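Local coordinates for protein 16S rRNA (guanine(1405)-N(7))-methyltransferase (PDB 6PI9) that probably methylates the N7 position of guanine 1405 in 16S rRNA, using S-adenosyl-L-methionine, and so confers resistance to various aminoglycosides, at residues 50-53 / 54-57; 183-186 / 187-191. One frame throughout, in Å; residues are numbered along the deposited sequence.

Overall arrangement
Both contacts are local and line one S-adenosyl-L-homocysteine pocket of a Rossmann-like methyltransferase domain. Interaction 1 comes first along the chain, at the C-terminal end of helix 41-57. Interaction 2 follows much later, where strand 179-183 of the mixed sheet passes through a short loop into helix 186-192. Their centres lie about 12 Å apart. They meet through Ile-55 CG2 and Val-188 CG2, 3.7 Å apart. The ligand joins them as well: residues 54-57 hold its ribose, and residues 183-186 hold its amino group. Both also touch the second subunit, so the pocket wall and the subunit interface share these elements.

Interaction 1. Residues 50-53 / 54-57; sequences THLH and QITG. With SAH (S-adenosyl-L-homocysteine), chain B.
Gln-54 has CG anti to its carbonyl carbon (chi1 -62°) and an extended chain beyond, which lays the side chain back across Thr-50. Gln-54 OE1 comes 3.0 Å from Thr-50 CG2, and Gln-54 CG lies 3.1 Å from Thr-50 O. The setting is the last turns of helix 41-57, which ends at the cofactor pocket in a wider pi-type turn. Regular i to i+4 bonds run from Gln-54 N to Thr-50 O and from Ile-55 N to His-51 O. Then the turn widens. Leu-52 O accepts two bonds, from Thr-56 N at 2.9 Å and from Gly-57 N at 3.2 Å. The two donors reach it from opposite faces of the carbonyl plane. The His-51 ring has two deposited conformers; in one of them Ile-55 CG2 lies 3.7 Å from His-51 CE1. Leu-52 packs on Val-30 of helix 24-34. Thr-50 OG1 is hydrogen-bonded to Arg-94 of the second subunit. Ile-55 O comes within 3.1 Å of the adenine C8 of S-adenosyl-L-homocysteine. Thr-56 OG1 donates a 3.0 Å hydrogen bond to the ribose O2' of the ligand.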
ATOM      1  N   THR A  50       1.214   8.614  -8.845  1.00 38.58           N
ATOM      2  CA  THR A  50       1.742   7.488  -8.060  1.00 38.66           C
ATOM      3  C   THR A  50       2.129   7.916  -6.646  1.00 40.01           C
ATOM      4  O   THR A  50       1.760   7.257  -5.668  1.00 39.24           O
ATOM      5  CB  THR A  50       2.938   6.878  -8.778  1.00 39.64           C
ATOM      6  OG1 THR A  50       2.461   6.318  -9.999  1.00 44.92           O
ATOM      7  CG2 THR A  50       3.479   5.732  -7.935  1.00 39.89           C
ATOM      8  N   HIS A  51       2.885   9.011  -6.525  1.00 38.83           N
ATOM      9  CA  HIS A  51       3.282   9.579  -5.221  0.50 42.77           C
ATOM     10  C   HIS A  51       2.064   9.821  -4.334  1.00 41.57           C
ATOM     11  O   HIS A  51       2.011   9.388  -3.170  1.00 39.88           O
ATOM     12  CB  HIS A  51       4.051  10.900  -5.468  0.50 41.35           C
ATOM     13  CG  HIS A  51       4.578  11.604  -4.238  0.50 42.75           C
ATOM     14  ND1 HIS A  51       3.782  11.954  -3.168  0.50 43.70           N
ATOM     15  CD2 HIS A  51       5.804  12.136  -3.976  0.50 43.78           C
ATOM     16  CE1 HIS A  51       4.500  12.609  -2.272  0.50 41.18           C
ATOM     17  NE2 HIS A  51       5.728  12.749  -2.741  0.50 43.55           N
ATOM     18  N   LEU A  52       1.061  10.508  -4.881  1.00 37.57           N
ATOM     19  CA  LEU A  52      -0.124  10.860  -4.105  1.00 35.51           C
ATOM     20  C   LEU A  52      -0.893   9.615  -3.682  1.00 41.11           C
ATOM     21  O   LEU A  52      -1.403   9.549  -2.550  1.00 44.75           O
ATOM     22  CB  LEU A  52      -1.008  11.843  -4.891  1.00 37.84           C
ATOM     23  CG  LEU A  52      -0.325  13.210  -4.954  1.00 43.01           C
ATOM     24  CD1 LEU A  52      -0.849  14.092  -6.118  1.00 45.61           C
ATOM     25  CD2 LEU A  52      -0.588  13.908  -3.585  1.00 42.36           C
ATOM     26  N   HIS A  53      -0.968   8.593  -4.564  1.00 38.33           N
ATOM     27  CA  HIS A  53      -1.607   7.339  -4.166  1.00 36.97           C
ATOM     28  C   HIS A  53      -0.830   6.686  -3.021  1.00 40.30           C
ATOM     29  O   HIS A  53      -1.435   6.174  -2.076  1.00 39.97           O
ATOM     30  CB  HIS A  53      -1.723   6.377  -5.359  1.00 49.62           C
ATOM     31  CG  HIS A  53      -2.204   4.989  -5.006  1.00 64.84           C
ATOM     32  ND1 HIS A  53      -1.350   3.906  -4.880  1.00 70.97           N
ATOM     33  CD2 HIS A  53      -3.457   4.496  -4.821  1.00 72.83           C
ATOM     34  CE1 HIS A  53      -2.052   2.819  -4.602  1.00 75.28           C
ATOM     35  NE2 HIS A  53      -3.333   3.148  -4.553  1.00 76.32           N
ATOM     36  N   GLN A  54       0.512   6.716  -3.088  1.00 40.28           N
ATOM     37  CA  GLN A  54       1.320   6.086  -2.045  1.00 44.59           C
ATOM     38  C   GLN A  54       1.156   6.795  -0.706  1.00 43.07           C
ATOM     39  O   GLN A  54       1.091   6.139   0.341  1.00 44.17           O
ATOM     40  CB  GLN A  54       2.787   6.061  -2.441  1.00 50.94           C
ATOM     41  CG  GLN A  54       3.036   5.254  -3.674  1.00 64.51           C
ATOM     42  CD  GLN A  54       4.476   5.347  -4.104  1.00 74.85           C
ATOM     43  OE1 GLN A  54       4.790   5.281  -5.301  1.00 81.17           O
ATOM     44  NE2 GLN A  54       5.379   5.499  -3.120  1.00 72.40           N
ATOM     45  N   ILE A  55       1.051   8.129  -0.708  1.00 43.10           N
ATOM     46  CA  ILE A  55       1.009   8.800   0.587  1.00 41.57           C
ATOM     47  C   ILE A  55      -0.402   8.946   1.153  1.00 45.39           C
ATOM     48  O   ILE A  55      -0.561   9.045   2.385  1.00 44.99           O
ATOM     49  CB  ILE A  55       1.704  10.173   0.529  1.00 42.52           C
ATOM     50  CG1 ILE A  55       0.877  11.225  -0.173  1.00 42.77           C
ATOM     51  CG2 ILE A  55       3.109  10.050  -0.072  1.00 40.55           C
ATOM     52  CD1 ILE A  55       1.443  12.625  -0.013  1.00 42.88           C
ATOM     53  N   THR A  56      -1.443   8.947   0.314  1.00 48.33           N
ATOM     54  CA  THR A  56      -2.776   9.053   0.895  1.00 54.54           C
ATOM     55  C   THR A  56      -3.880   8.212   0.217  1.00 60.35           C
ATOM     56  O   THR A  56      -4.743   7.660   0.915  1.00 63.30           O
ATOM     57  CB  THR A  56      -3.184  10.537   0.920  1.00 60.17           C
ATOM     58  OG1 THR A  56      -4.479  10.673   1.511  1.00 61.68           O
ATOM     59  CG2 THR A  56      -3.191  11.133  -0.482  1.00 54.32           C
ATOM     60  N   GLY A  57      -3.882   8.097  -1.122  1.00 60.35           N
ATOM     61  CA  GLY A  57      -5.005   7.452  -1.807  1.00 66.34           C
ATOM     62  C   GLY A  57      -5.198   5.970  -1.497  1.00 71.41           C
ATOM     63  O   GLY A  57      -6.324   5.463  -1.537  1.00 73.99           O
TER
HETATM   64  N   SAH B 301      -2.694   7.631  11.681  1.00 31.10           N
HETATM   65  CA  SAH B 301      -3.831   6.976  10.998  1.00 37.56           C
HETATM   66  CB  SAH B 301      -3.610   6.945   9.496  1.00 32.30           C
HETATM   67  CG  SAH B 301      -2.272   6.334   8.985  1.00 33.14           C
HETATM   68  SD  SAH B 301      -2.307   6.116   7.146  1.00 39.99           S
HETATM   69  C   SAH B 301      -4.033   5.541  11.521  1.00 42.37           C
HETATM   70  O   SAH B 301      -3.037   4.976  12.018  1.00 39.26           O
HETATM   71  OXT SAH B 301      -5.124   4.947  11.414  1.00 39.30           O
HETATM   72  C5' SAH B 301      -1.240   7.550   6.688  1.00 39.29           C
HETATM   73  C4' SAH B 301      -2.002   8.907   6.669  1.00 38.86           C
HETATM   74  O4' SAH B 301      -1.058   9.989   6.513  1.00 37.65           O
HETATM   75  C3' SAH B 301      -3.104   9.110   5.588  1.00 40.94           C
HETATM   76  O3' SAH B 301      -4.362   9.447   6.207  1.00 41.88           O
HETATM   77  C2' SAH B 301      -2.618  10.283   4.739  1.00 38.14           C
HETATM   78  O2' SAH B 301      -3.730  11.098   4.363  1.00 39.56           O
HETATM   79  C1' SAH B 301      -1.734  11.014   5.761  1.00 34.99           C
HETATM   80  N9  SAH B 301      -0.657  11.789   5.175  1.00 32.75           N
HETATM   81  C8  SAH B 301       0.289  11.352   4.284  1.00 35.06           C
HETATM   82  N7  SAH B 301       1.185  12.367   4.095  1.00 34.29           N
HETATM   83  C5  SAH B 301       0.756  13.448   4.820  1.00 32.95           C
HETATM   84  C6  SAH B 301       1.213  14.737   4.973  1.00 34.53           C
HETATM   85  N6  SAH B 301       2.246  15.208   4.304  1.00 31.44           N
HETATM   86  N1  SAH B 301       0.563  15.559   5.878  1.00 30.01           N
HETATM   87  C2  SAH B 301      -0.552  15.152   6.528  1.00 30.24           C
HETATM   88  N3  SAH B 301      -1.040  13.880   6.382  1.00 33.28           N
HETATM   89  C4  SAH B 301      -0.360  13.067   5.525  1.00 30.83           C

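Interaction 2. Residues 183-186 / 187-191; sequences MKLL and PVLEA. With SAH (S-adenosyl-L-homocysteine), chain B.
Leu-186 and Leu-189 meet through their CD2 atoms, 4.2 Å apart, and the two side chains cross at a slant. Leu-186 holds CG anti to its carbonyl carbon (chi1 -68°), which sets the branch against Leu-189. Leu-186 O takes a 2.9 Å hydrogen bond from Glu-190 N. Outside the segments, Leu-186 is packed by Trp-232 and Phe-233 of helix 225-236. Leu-185 CD1 touches Val-188 CG1 and Leu-189 CB, each at 4.3 Å. The Leu-185 side chain also meets Ala-121 and Leu-168 of the pocket. This is a strand-loop-helix junction of the Rossmann-like methyltransferase fold, leading out of strand 179-183 into helix 186-192. Pro-187, next in the chain after Leu-186, has no N-H to give, which suits the first turn of a helix. Leu-185 O takes a hydrogen bond of 3.0 Å from Leu-189 N, with an N-H...O angle of 162°, and a weak one from Val-188 N. A water accepts from Val-188 N and donates weakly to Lys-184 O, linking loop and helix. Both Glu-190 carboxylate oxygens are bonded to backbone N-H groups, of Gly-195 and Ala-197. Met-183 O accepts a 2.9 Å hydrogen bond from the amino N of S-adenosyl-L-homocysteine.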
ATOM      1  N   MET A 183       0.759   7.845  14.210  1.00 27.77           N
ATOM      2  CA  MET A 183       0.539   6.414  14.026  1.00 28.33           C
ATOM      3  C   MET A 183       0.687   6.084  12.538  1.00 31.58           C
ATOM      4  O   MET A 183      -0.000   6.694  11.695  1.00 29.50           O
ATOM      5  CB  MET A 183      -0.841   6.054  14.590  1.00 30.63           C
ATOM      6  CG  MET A 183      -0.880   6.223  16.121  1.00 34.18           C
ATOM      7  SD  MET A 183      -2.606   6.273  16.735  1.00 41.67           S
ATOM      8  CE  MET A 183      -3.241   4.711  16.116  1.00 42.39           C
ATOM      9  N   LYS A 184       1.585   5.130  12.225  1.00 28.04           N
ATOM     10  CA  LYS A 184       1.842   4.682  10.852  1.00 28.27           C
ATOM     11  C   LYS A 184       2.124   5.859   9.941  1.00 28.45           C
ATOM     12  O   LYS A 184       1.641   5.944   8.790  1.00 33.03           O
ATOM     13  CB  LYS A 184       0.650   3.868  10.350  1.00 28.41           C
ATOM     14  CG  LYS A 184       0.531   2.564  11.166  1.00 27.36           C
ATOM     15  CD  LYS A 184      -0.830   1.847  10.766  1.00 34.99           C
ATOM     16  CE  LYS A 184      -0.991   0.496  11.535  1.00 37.71           C
ATOM     17  NZ  LYS A 184      -2.419  -0.008  11.282  1.00 40.18           N
ATOM     18  N   LEU A 185       2.880   6.784  10.463  1.00 26.53           N
ATOM     19  CA  LEU A 185       3.093   8.067   9.809  1.00 28.35           C
ATOM     20  C   LEU A 185       4.550   8.346   9.488  1.00 27.83           C
ATOM     21  O   LEU A 185       4.852   8.835   8.408  1.00 28.41           O
ATOM     22  CB  LEU A 185       2.572   9.185  10.735  1.00 30.79           C
ATOM     23  CG  LEU A 185       3.053  10.588  10.334  1.00 33.36           C
ATOM     24  CD1 LEU A 185       2.494  10.964   8.959  1.00 33.74           C
ATOM     25  CD2 LEU A 185       2.541  11.579  11.385  1.00 35.03           C
ATOM     26  N   LEU A 186       5.480   8.074  10.410  1.00 26.76           N
ATOM     27  CA  LEU A 186       6.838   8.571  10.177  1.00 26.08           C
ATOM     28  C   LEU A 186       7.478   7.997   8.909  1.00 26.68           C
ATOM     29  O   LEU A 186       8.208   8.754   8.242  1.00 29.45           O
ATOM     30  CB  LEU A 186       7.725   8.288  11.413  1.00 27.05           C
ATOM     31  CG  LEU A 186       7.336   9.106  12.662  1.00 26.84           C
ATOM     32  CD1 LEU A 186       8.429   8.972  13.784  1.00 29.67           C
ATOM     33  CD2 LEU A 186       7.082  10.584  12.337  1.00 28.83           C
ATOM     34  N   PRO A 187       7.291   6.719   8.525  1.00 27.69           N
ATOM     35  CA  PRO A 187       7.944   6.282   7.272  1.00 32.34           C
ATOM     36  C   PRO A 187       7.463   7.024   6.067  1.00 33.73           C
ATOM     37  O   PRO A 187       8.283   7.350   5.205  1.00 33.28           O
ATOM     38  CB  PRO A 187       7.610   4.777   7.150  1.00 29.50           C
ATOM     39  CG  PRO A 187       7.418   4.343   8.600  1.00 30.42           C
ATOM     40  CD  PRO A 187       6.786   5.556   9.288  1.00 30.63           C
ATOM     41  N   VAL A 188       6.169   7.327   5.979  1.00 29.67           N
ATOM     42  CA  VAL A 188       5.725   7.975   4.753  1.00 34.66           C
ATOM     43  C   VAL A 188       6.101   9.440   4.789  1.00 29.68           C
ATOM     44  O   VAL A 188       6.336  10.048   3.753  1.00 32.79           O
ATOM     45  CB  VAL A 188       4.218   7.780   4.534  1.00 38.88           C
ATOM     46  CG1 VAL A 188       3.441   8.636   5.475  1.00 39.32           C
ATOM     47  CG2 VAL A 188       3.818   8.164   3.069  1.00 37.39           C
ATOM     48  N   LEU A 189       6.182  10.040   5.981  1.00 26.95           N
ATOM     49  CA  LEU A 189       6.648  11.422   6.030  1.00 27.33           C
ATOM     50  C   LEU A 189       8.119  11.516   5.627  1.00 31.03           C
ATOM     51  O   LEU A 189       8.505  12.406   4.873  1.00 33.78           O
ATOM     52  CB  LEU A 189       6.402  11.927   7.459  1.00 28.44           C
ATOM     53  CG  LEU A 189       6.495  13.382   7.811  1.00 46.10           C
ATOM     54  CD1 LEU A 189       5.246  14.064   7.220  1.00 47.07           C
ATOM     55  CD2 LEU A 189       6.470  13.429   9.345  1.00 50.59           C
ATOM     56  N   GLU A 190       8.946  10.594   6.111  1.00 29.33           N
ATOM     57  CA  GLU A 190      10.378  10.618   5.813  1.00 31.12           C
ATOM     58  C   GLU A 190      10.635  10.283   4.351  1.00 35.94           C
ATOM     59  O   GLU A 190      11.635  10.750   3.763  1.00 39.25           O
ATOM     60  CB  GLU A 190      11.118   9.627   6.766  1.00 32.64           C
ATOM     61  CG  GLU A 190      12.683   9.738   6.719  1.00 34.75           C
ATOM     62  CD  GLU A 190      13.255  10.943   7.501  1.00 38.46           C
ATOM     63  OE1 GLU A 190      14.514  11.221   7.399  1.00 39.24           O
ATOM     64  OE2 GLU A 190      12.456  11.622   8.195  1.00 36.88           O
ATOM     65  N   ALA A 191       9.728   9.513   3.732  1.00 33.30           N
ATOM     66  CA  ALA A 191       9.802   9.260   2.295  1.00 38.31           C
ATOM     67  C   ALA A 191       9.562  10.519   1.497  1.00 38.74           C
ATOM     68  O   ALA A 191      10.005  10.621   0.332  1.00 38.38           O
ATOM     69  CB  ALA A 191       8.787   8.183   1.908  1.00 36.45           C
TER
HETATM   70  N   SAH B 301      -2.694   7.631  11.681  1.00 31.10           N
HETATM   71  CA  SAH B 301      -3.831   6.976  10.998  1.00 37.56           C
HETATM   72  CB  SAH B 301      -3.610   6.945   9.496  1.00 32.30           C
HETATM   73  CG  SAH B 301      -2.272   6.334   8.985  1.00 33.14           C
HETATM   74  SD  SAH B 301      -2.307   6.116   7.146  1.00 39.99           S
HETATM   75  C   SAH B 301      -4.033   5.541  11.521  1.00 42.37           C
HETATM   76  O   SAH B 301      -3.037   4.976  12.018  1.00 39.26           O
HETATM   77  OXT SAH B 301      -5.124   4.947  11.414  1.00 39.30           O
HETATM   78  C5' SAH B 301      -1.240   7.550   6.688  1.00 39.29           C
HETATM   79  C4' SAH B 301      -2.002   8.907   6.669  1.00 38.86           C
HETATM   80  O4' SAH B 301      -1.058   9.989   6.513  1.00 37.65           O
HETATM   81  C3' SAH B 301      -3.104   9.110   5.588  1.00 40.94           C
HETATM   82  O3' SAH B 301      -4.362   9.447   6.207  1.00 41.88           O
HETATM   83  C2' SAH B 301      -2.618  10.283   4.739  1.00 38.14           C
HETATM   84  O2' SAH B 301      -3.730  11.098   4.363  1.00 39.56           O
HETATM   85  C1' SAH B 301      -1.734  11.014   5.761  1.00 34.99           C
HETATM   86  N9  SAH B 301      -0.657  11.789   5.175  1.00 32.75           N
HETATM   87  C8  SAH B 301       0.289  11.352   4.284  1.00 35.06           C
HETATM   88  N7  SAH B 301       1.185  12.367   4.095  1.00 34.29           N
HETATM   89  C5  SAH B 301       0.756  13.448   4.820  1.00 32.95           C
HETATM   90  C6  SAH B 301       1.213  14.737   4.973  1.00 34.53           C
HETATM   91  N6  SAH B 301       2.246  15.208   4.304  1.00 31.44           N
HETATM   92  N1  SAH B 301       0.563  15.559   5.878  1.00 30.01           N
HETATM   93  C2  SAH B 301      -0.552  15.152   6.528  1.00 30.24           C
HETATM   94  N3  SAH B 301      -1.040  13.880   6.382  1.00 33.28           N
HETATM   95  C4  SAH B 301      -0.360  13.067   5.525  1.00 30.83           C
HETATM   96  O   HOH W   1       3.949   5.566   7.201  1.00 39.49           O